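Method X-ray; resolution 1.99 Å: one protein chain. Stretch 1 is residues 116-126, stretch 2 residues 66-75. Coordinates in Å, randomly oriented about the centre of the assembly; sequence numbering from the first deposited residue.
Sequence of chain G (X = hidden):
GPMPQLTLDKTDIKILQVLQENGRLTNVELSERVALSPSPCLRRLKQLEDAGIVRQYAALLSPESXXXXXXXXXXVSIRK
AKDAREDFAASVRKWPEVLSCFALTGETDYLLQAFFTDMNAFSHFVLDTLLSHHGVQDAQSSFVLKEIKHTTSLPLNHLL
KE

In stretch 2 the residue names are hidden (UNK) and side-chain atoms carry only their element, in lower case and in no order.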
# COMPACT_ATOMS: atom_id res chain seq x y z
N PHE G 116 4.11 -25.66 -9.19
CA PHE G 116 3.04 -26.57 -8.76
C PHE G 116 2.27 -27.03 -9.96
O PHE G 116 2.33 -26.39 -11.02
CB PHE G 116 2.11 -25.89 -7.76
CG PHE G 116 2.83 -25.35 -6.56
CD1 PHE G 116 2.95 -26.12 -5.41
CD2 PHE G 116 3.42 -24.11 -6.60
CE1 PHE G 116 3.64 -25.64 -4.31
CE2 PHE G 116 4.10 -23.61 -5.51
CZ PHE G 116 4.22 -24.38 -4.36
N THR G 117 1.55 -28.14 -9.81
CA THR G 117 0.71 -28.65 -10.89
C THR G 117 -0.49 -27.74 -11.11
O THR G 117 -0.85 -27.45 -12.25
CB THR G 117 0.18 -30.07 -10.60
OG1 THR G 117 -0.57 -30.04 -9.39
CG2 THR G 117 1.33 -31.07 -10.48
N ASP G 118 -1.08 -27.29 -10.01
CA ASP G 118 -2.27 -26.45 -10.07
C ASP G 118 -2.50 -25.76 -8.72
O ASP G 118 -1.69 -25.89 -7.80
CB ASP G 118 -3.48 -27.29 -10.49
CG ASP G 118 -3.66 -28.53 -9.62
OD1 ASP G 118 -3.44 -28.46 -8.40
OD2 ASP G 118 -4.03 -29.58 -10.17
N MSE G 119 -3.60 -25.01 -8.63
CA MSE G 119 -3.91 -24.20 -7.44
C MSE G 119 -4.16 -25.04 -6.18
O MSE G 119 -3.87 -24.59 -5.08
CB MSE G 119 -5.12 -23.29 -7.71
CG MSE G 119 -5.37 -22.25 -6.63
SE MSE G 119 -3.80 -21.11 -6.33
CE MSE G 119 -3.68 -20.26 -8.10
N ASN G 120 -4.74 -26.23 -6.34
CA ASN G 120 -4.95 -27.14 -5.21
C ASN G 120 -3.66 -27.53 -4.52
O ASN G 120 -3.59 -27.57 -3.29
CB ASN G 120 -5.62 -28.44 -5.67
CG ASN G 120 -7.11 -28.35 -5.67
OD1 ASN G 120 -7.68 -27.44 -5.07
ND2 ASN G 120 -7.76 -29.30 -6.33
N ALA G 121 -2.67 -27.90 -5.32
CA ALA G 121 -1.35 -28.24 -4.79
C ALA G 121 -0.70 -26.99 -4.20
O ALA G 121 -0.05 -27.06 -3.16
CB ALA G 121 -0.49 -28.86 -5.87
N PHE G 122 -0.90 -25.84 -4.84
CA PHE G 122 -0.36 -24.59 -4.30
C PHE G 122 -0.96 -24.34 -2.91
O PHE G 122 -0.25 -24.04 -1.94
CB PHE G 122 -0.62 -23.40 -5.22
CG PHE G 122 -0.10 -22.12 -4.66
CD1 PHE G 122 1.26 -21.87 -4.66
CD2 PHE G 122 -0.95 -21.19 -4.08
CE1 PHE G 122 1.76 -20.70 -4.11
CE2 PHE G 122 -0.45 -20.03 -3.53
CZ PHE G 122 0.90 -19.79 -3.54
N SER G 123 -2.27 -24.49 -2.84
CA SER G 123 -3.01 -24.31 -1.63
C SER G 123 -2.54 -25.23 -0.49
O SER G 123 -2.41 -24.78 0.65
CB SER G 123 -4.48 -24.54 -1.90
OG SER G 123 -5.20 -24.51 -0.69
N HIS G 124 -2.29 -26.50 -0.79
CA HIS G 124 -1.79 -27.44 0.23
C HIS G 124 -0.43 -27.01 0.74
O HIS G 124 -0.18 -27.03 1.95
CB HIS G 124 -1.71 -28.86 -0.32
CG HIS G 124 -2.96 -29.66 -0.10
ND1 HIS G 124 -3.96 -29.75 -1.04
CD2 HIS G 124 -3.36 -30.40 0.96
CE1 HIS G 124 -4.93 -30.52 -0.57
NE2 HIS G 124 -4.59 -30.92 0.64
N PHE G 125 0.46 -26.65 -0.17
CA PHE G 125 1.79 -26.16 0.21
C PHE G 125 1.69 -24.95 1.12
O PHE G 125 2.18 -24.96 2.25
CB PHE G 125 2.61 -25.81 -1.03
CG PHE G 125 3.91 -25.16 -0.71
CD1 PHE G 125 4.90 -25.87 -0.05
CD2 PHE G 125 4.14 -23.83 -1.04
CE1 PHE G 125 6.10 -25.28 0.27
CE2 PHE G 125 5.36 -23.23 -0.72
CZ PHE G 125 6.33 -23.96 -0.07
N VAL G 126 1.04 -23.90 0.64
CA VAL G 126 0.88 -22.66 1.39
C VAL G 126 0.25 -22.88 2.78
O VAL G 126 0.84 -22.52 3.81
CB VAL G 126 0.04 -21.65 0.57
CG1 VAL G 126 -0.43 -20.51 1.43
CG2 VAL G 126 0.86 -21.14 -0.61
N UNK G 66 6.14 -31.72 -17.57
CA UNK G 66 6.03 -32.50 -16.33
C UNK G 66 4.84 -32.04 -15.48
O UNK G 66 4.81 -32.23 -14.26
c UNK G 66 7.67 -31.03 -15.08
c UNK G 66 7.34 -32.46 -15.52
c UNK G 66 8.48 -33.07 -16.35
N UNK G 67 3.86 -31.42 -16.14
CA UNK G 67 2.57 -31.09 -15.56
C UNK G 67 2.63 -29.98 -14.50
O UNK G 67 1.73 -29.87 -13.66
n UNK G 67 -0.03 -32.86 -13.60
o UNK G 67 -0.27 -31.39 -15.29
c UNK G 67 1.90 -32.37 -14.99
c UNK G 67 0.44 -32.16 -14.64
N UNK G 68 3.66 -29.15 -14.55
CA UNK G 68 3.78 -28.05 -13.59
C UNK G 68 3.28 -26.74 -14.22
O UNK G 68 4.06 -25.85 -14.55
c UNK G 68 5.73 -29.00 -12.16
c UNK G 68 5.03 -28.94 -10.79
c UNK G 68 7.25 -28.88 -12.02
c UNK G 68 5.22 -27.90 -13.09
N UNK G 69 1.96 -26.65 -14.35
CA UNK G 69 1.33 -25.48 -14.96
C UNK G 69 1.34 -24.20 -14.14
O UNK G 69 1.17 -23.13 -14.69
N UNK G 70 1.54 -24.30 -12.82
CA UNK G 70 1.45 -23.15 -11.92
C UNK G 70 2.84 -22.71 -11.45
O UNK G 70 3.50 -23.43 -10.72
c UNK G 70 -0.52 -22.58 -10.18
c UNK G 70 -0.65 -22.66 -8.63
c UNK G 70 0.59 -23.50 -10.69
c UNK G 70 -0.33 -21.14 -10.63
N UNK G 71 3.27 -21.53 -11.89
CA UNK G 71 4.51 -20.92 -11.43
C UNK G 71 4.17 -19.73 -10.54
O UNK G 71 3.55 -18.77 -11.00
n UNK G 71 8.91 -19.36 -12.92
c UNK G 71 6.68 -19.81 -12.15
c UNK G 71 5.37 -20.47 -12.60
c UNK G 71 7.66 -19.60 -13.28
o UNK G 71 7.30 -19.64 -14.46
N UNK G 72 4.60 -19.80 -9.29
CA UNK G 72 4.28 -18.79 -8.28
C UNK G 72 5.50 -17.98 -7.86
O UNK G 72 6.60 -18.52 -7.70
c UNK G 72 3.66 -19.47 -7.05
N UNK G 73 5.29 -16.67 -7.70
CA UNK G 73 6.23 -15.82 -6.99
C UNK G 73 5.61 -15.50 -5.63
O UNK G 73 4.57 -14.86 -5.56
c UNK G 73 7.35 -14.76 -8.97
c UNK G 73 7.62 -15.37 -11.29
c UNK G 73 9.54 -14.80 -9.98
c UNK G 73 8.98 -15.18 -11.19
c UNK G 73 6.48 -14.54 -7.78
c UNK G 73 6.81 -15.16 -10.18
c UNK G 73 8.72 -14.59 -8.88
N UNK G 74 6.23 -16.00 -4.56
CA UNK G 74 5.66 -15.86 -3.22
C UNK G 74 6.46 -14.85 -2.41
O UNK G 74 7.68 -14.95 -2.30
c UNK G 74 5.62 -17.20 -2.46
c UNK G 74 5.15 -19.71 -2.80
c UNK G 74 4.88 -17.05 -1.13
c UNK G 74 4.97 -18.29 -3.33
N UNK G 75 5.75 -13.85 -1.89
CA UNK G 75 6.34 -12.82 -1.05
C UNK G 75 6.09 -13.16 0.42
O UNK G 75 4.94 -13.14 0.88
c UNK G 75 4.73 -7.79 -4.51
c UNK G 75 5.72 -11.47 -1.37
n UNK G 75 5.20 -9.02 -4.24
n UNK G 75 4.35 -6.97 -3.53
c UNK G 75 5.31 -9.57 -2.90
c UNK G 75 5.89 -10.98 -2.81
n UNK G 75 4.64 -7.36 -5.77
O HOH W 1 -0.29 -28.22 -15.02

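Position 66 carries three side-chain carbons, one bonded to CA and bearing the other two. This fork at CB, with no polar atom, is that of valine, and Val66 is buried, but its side chain is out of reach of stretch 1.

At position 67 two carbons follow CA, the second bearing one oxygen and one nitrogen: a short carboxamide. The backbone has phi/psi of 70/22, a left-handed conformation that asparagine tolerates well, and the residue is Asn67. Its backbone O lies 3.2 Å from Thr117 CA in a CA-H...O contact, while ND2 comes within 3.8 Å of Thr117 CG2.

Position 68 has four carbons, forked at the second, and one branch tip lies 3.7 Å from Thr117 N. A fork one carbon beyond CB identifies leucine. The CA-to-CB bond of Leu68 points sideways, but the end of the side chain comes nearer, with CD2 4.3 Å from Thr117 CG2.

No side-chain atom is present at position 69, so the residue is glycine. An ideal CB would have room here, so contact with stretch 1 does not by itself demand its absence. Gly69 N makes a weak hydrogen bond to Asn67 O (3.3 Å) and another weak one to water 1, whose O is 2.8 Å away. The same water O lies 2.9 Å from Thr117 O and 3.2 Å from Asn67 OD1, linking the turn to the other stretch.

Position 70 again shows four carbons forked at the second, and is leucine. Both chi angles of Leu70 fall between wells (-133° and -147°). CD1 lies 3.5 Å from Phe122 CB, 3.5 Å from Asp118 O and 3.9 Å from Met119 CE, Met119 being selenomethionine.

The side chain at position 71 is three carbons long, the third carrying one oxygen and one nitrogen, which gives glutamine. Gln71 points away from stretch 1.

A single carbon marks position 72 as alanine. CB of Ala72 points toward stretch 1, 3.7 Å from Phe122 CE1 and 4.4 Å from Phe116 CE2.

Position 73 has one carbon followed by a six-carbon ring without a hydroxyl, hence phenylalanine; Phe73 points away and makes no contact.

At position 74 four carbons fork at the first, one arm being two carbons long: isoleucine. Ile74 CD1 approaches the ring edges of Phe122 and Phe125, at 3.8 Å from Phe122 CE1 and 4.1 Å from Phe125 CE2.

Position 75 has three carbons, a nitrogen and a carbon bearing two more nitrogens, the guanidinium chain of arginine. Arg75 is extended and out of reach.

The contact combines a short antiparallel pairing with apolar packing. Leu70 N donates to Phe116 O (2.9 Å), and Phe116 N to Leu70 O (2.8 Å), fixing the register where stretch 1 leads into its helix. Asp118 caps that helix, its OD1 accepting from Ala121 N at 3.2 Å. Strand alternation then directs Ala72 and Ile74 toward the helix, where Phe122 meets both.

Stretch 2 66-75: VNLGLQAFIR
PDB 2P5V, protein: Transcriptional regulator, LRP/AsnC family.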